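Splicing factor U2AF 35 kDa subunit (PDB 1JMT) pairs with the large U2AF subunit to select the 3' splice site of pre-mRNA and helps recruit U2 snRNP to the branch point. Local coordinates at residues Glu82-Val85 and Ile86-Asn90. The protein carries 1 engineered substitution. Residues are numbered along the deposited sequence; the frame is centred on the assembly and turned at random.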
ATOM      1  N   GLU A  82       7.627   2.241 -13.628  1.00 45.62           N
ATOM      2  CA  GLU A  82       8.843   2.940 -13.243  1.00 49.01           C
ATOM      3  C   GLU A  82       8.560   4.330 -12.696  1.00 46.29           C
ATOM      4  O   GLU A  82       9.239   4.791 -11.780  1.00 42.67           O
ATOM      5  CB  GLU A  82       9.804   3.028 -14.433  1.00 55.02           C
ATOM      6  CG  GLU A  82      10.237   1.667 -14.959  1.00 66.36           C
ATOM      7  CD  GLU A  82      11.202   1.761 -16.128  1.00 73.54           C
ATOM      8  OE1 GLU A  82      10.883   2.470 -17.107  1.00 76.61           O
ATOM      9  OE2 GLU A  82      12.275   1.121 -16.070  1.00 75.08           O
ATOM     10  N   LYS A  83       7.560   5.000 -13.255  1.00 44.85           N
ATOM     11  CA  LYS A  83       7.211   6.332 -12.783  1.00 44.02           C
ATOM     12  C   LYS A  83       6.432   6.276 -11.475  1.00 43.21           C
ATOM     13  O   LYS A  83       6.541   7.178 -10.640  1.00 42.54           O
ATOM     14  CB  LYS A  83       6.400   7.078 -13.840  1.00 49.08           C
ATOM     15  CG  LYS A  83       7.236   7.575 -15.015  1.00 59.57           C
ATOM     16  CD  LYS A  83       6.370   8.306 -16.030  1.00 67.80           C
ATOM     17  CE  LYS A  83       7.182   8.750 -17.232  1.00 72.17           C
ATOM     18  NZ  LYS A  83       6.326   9.379 -18.277  1.00 75.95           N
ATOM     19  N   ALA A  84       5.640   5.221 -11.298  1.00 36.73           N
ATOM     20  CA  ALA A  84       4.861   5.076 -10.077  1.00 35.99           C
ATOM     21  C   ALA A  84       5.811   4.928  -8.899  1.00 34.89           C
ATOM     22  O   ALA A  84       5.641   5.572  -7.867  1.00 35.63           O
ATOM     23  CB  ALA A  84       3.948   3.857 -10.164  1.00 25.66           C
ATOM     24  N   VAL A  85       6.820   4.079  -9.066  1.00 37.94           N
ATOM     25  CA  VAL A  85       7.793   3.839  -8.008  1.00 40.66           C
ATOM     26  C   VAL A  85       8.430   5.137  -7.517  1.00 42.34           C
ATOM     27  O   VAL A  85       8.478   5.395  -6.313  1.00 44.25           O
ATOM     28  CB  VAL A  85       8.891   2.869  -8.485  1.00 37.04           C
ATOM     29  CG1 VAL A  85       9.984   2.746  -7.430  1.00 34.72           C
ATOM     30  CG2 VAL A  85       8.275   1.503  -8.759  1.00 38.84           C
ATOM     31  N   ILE A  86       8.903   5.951  -8.453  1.00 41.90           N
ATOM     32  CA  ILE A  86       9.539   7.217  -8.119  1.00 42.48           C
ATOM     33  C   ILE A  86       8.590   8.150  -7.363  1.00 39.53           C
ATOM     34  O   ILE A  86       8.930   8.661  -6.292  1.00 38.88           O
ATOM     35  CB  ILE A  86      10.042   7.933  -9.392  1.00 47.17           C
ATOM     36  CG1 ILE A  86      11.072   7.055 -10.105  1.00 46.68           C
ATOM     37  CG2 ILE A  86      10.664   9.278  -9.027  1.00 48.06           C
ATOM     38  CD1 ILE A  86      11.367   7.494 -11.524  1.00 44.89           C
ATOM     39  N   ASP A  87       7.400   8.371  -7.912  1.00 32.57           N
ATOM     40  CA  ASP A  87       6.450   9.256  -7.251  1.00 36.57           C
ATOM     41  C   ASP A  87       5.967   8.700  -5.913  1.00 35.57           C
ATOM     42  O   ASP A  87       5.869   9.436  -4.927  1.00 37.78           O
ATOM     43  CB  ASP A  87       5.244   9.537  -8.157  1.00 35.47           C
ATOM     44  CG  ASP A  87       4.318  10.591  -7.573  1.00 40.84           C
ATOM     45  OD1 ASP A  87       4.789  11.725  -7.332  1.00 42.87           O
ATOM     46  OD2 ASP A  87       3.125  10.296  -7.345  1.00 32.91           O
ATOM     47  N   LEU A  88       5.668   7.404  -5.874  1.00 34.37           N
ATOM     48  CA  LEU A  88       5.178   6.778  -4.645  1.00 29.07           C
ATOM     49  C   LEU A  88       6.183   6.856  -3.510  1.00 30.57           C
ATOM     50  O   LEU A  88       5.807   6.930  -2.337  1.00 25.81           O
ATOM     51  CB  LEU A  88       4.793   5.318  -4.904  1.00 28.18           C
ATOM     52  CG  LEU A  88       3.464   5.157  -5.651  1.00 30.90           C
ATOM     53  CD1 LEU A  88       3.369   3.776  -6.271  1.00 34.41           C
ATOM     54  CD2 LEU A  88       2.316   5.405  -4.687  1.00 28.67           C
ATOM     55  N   ASN A  89       7.467   6.827  -3.846  1.00 27.89           N
ATOM     56  CA  ASN A  89       8.477   6.914  -2.816  1.00 29.34           C
ATOM     57  C   ASN A  89       8.560   8.323  -2.227  1.00 29.47           C
ATOM     58  O   ASN A  89       9.257   8.546  -1.238  1.00 25.54           O
ATOM     59  CB  ASN A  89       9.836   6.449  -3.347  1.00 31.94           C
ATOM     60  CG  ASN A  89      10.015   4.947  -3.217  1.00 32.37           C
ATOM     61  OD1 ASN A  89       9.739   4.380  -2.164  1.00 33.90           O
ATOM     62  ND2 ASN A  89      10.478   4.299  -4.279  1.00 34.22           N
ATOM     63  N   ASN A  90       7.837   9.261  -2.841  1.00 25.14           N
ATOM     64  CA  ASN A  90       7.763  10.640  -2.362  1.00 33.46           C
ATOM     65  C   ASN A  90       6.395  10.915  -1.725  1.00 32.72           C
ATOM     66  O   ASN A  90       5.995  12.074  -1.583  1.00 32.64           O
ATOM     67  CB  ASN A  90       7.973  11.638  -3.510  1.00 35.95           C
ATOM     68  CG  ASN A  90       9.390  11.623  -4.043  1.00 40.97           C
ATOM     69  OD1 ASN A  90      10.343  11.512  -3.278  1.00 45.09           O
ATOM     70  ND2 ASN A  90       9.538  11.749  -5.358  1.00 41.71           N
TER
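With CG anti to its own carbonyl carbon and turned back beside the backbone N (chi1 -76°), Leu88 reaches toward the preceding turn, where its CD1 lies 3.3 Å from Ala84 O and 3.9 Å from Ala84 CB. Val85 has CG1 anti to the backbone N (chi1 174°), and this branch runs alongside Asn89, reaching 3.5 Å from Asn89 ND2; the two side chains point the same way. On another side of the helix, Ile86 CG1 lies 3.4 Å from Glu82 O, an apolar branch resting on the preceding turn. Three i to i+4 backbone bonds accompany these contacts: Asp87 N to Lys83 O, Leu88 N to Ala84 O at 2.7 Å, and a more bent one, Asn89 N to Val85 O at 3.0 Å, with an N-H...O angle of 144°. These turns belong to helix 78-88, the second helix of the RNA recognition motif, which packs on the antiparallel sheet. Leu88 touches Ile4, Leu6, Ile98 and Ala100 of that sheet and Tyr51 of helix 22-51, and also packs on an aromatic side chain of the bound peptide. Shortening this residue to an alanine would probably leave a gap beside Ala84 and Tyr51 and deprive the peptide's aromatic group of an apolar neighbour. Asn89 OD1 accepts a hydrogen bond from Ala100 N, a link to strand 96-102, while Asp87 OD2 is hydrogen-bonded to Tyr51 OH and to a hexane-1,6-diol, probably from the crystallisation liquor.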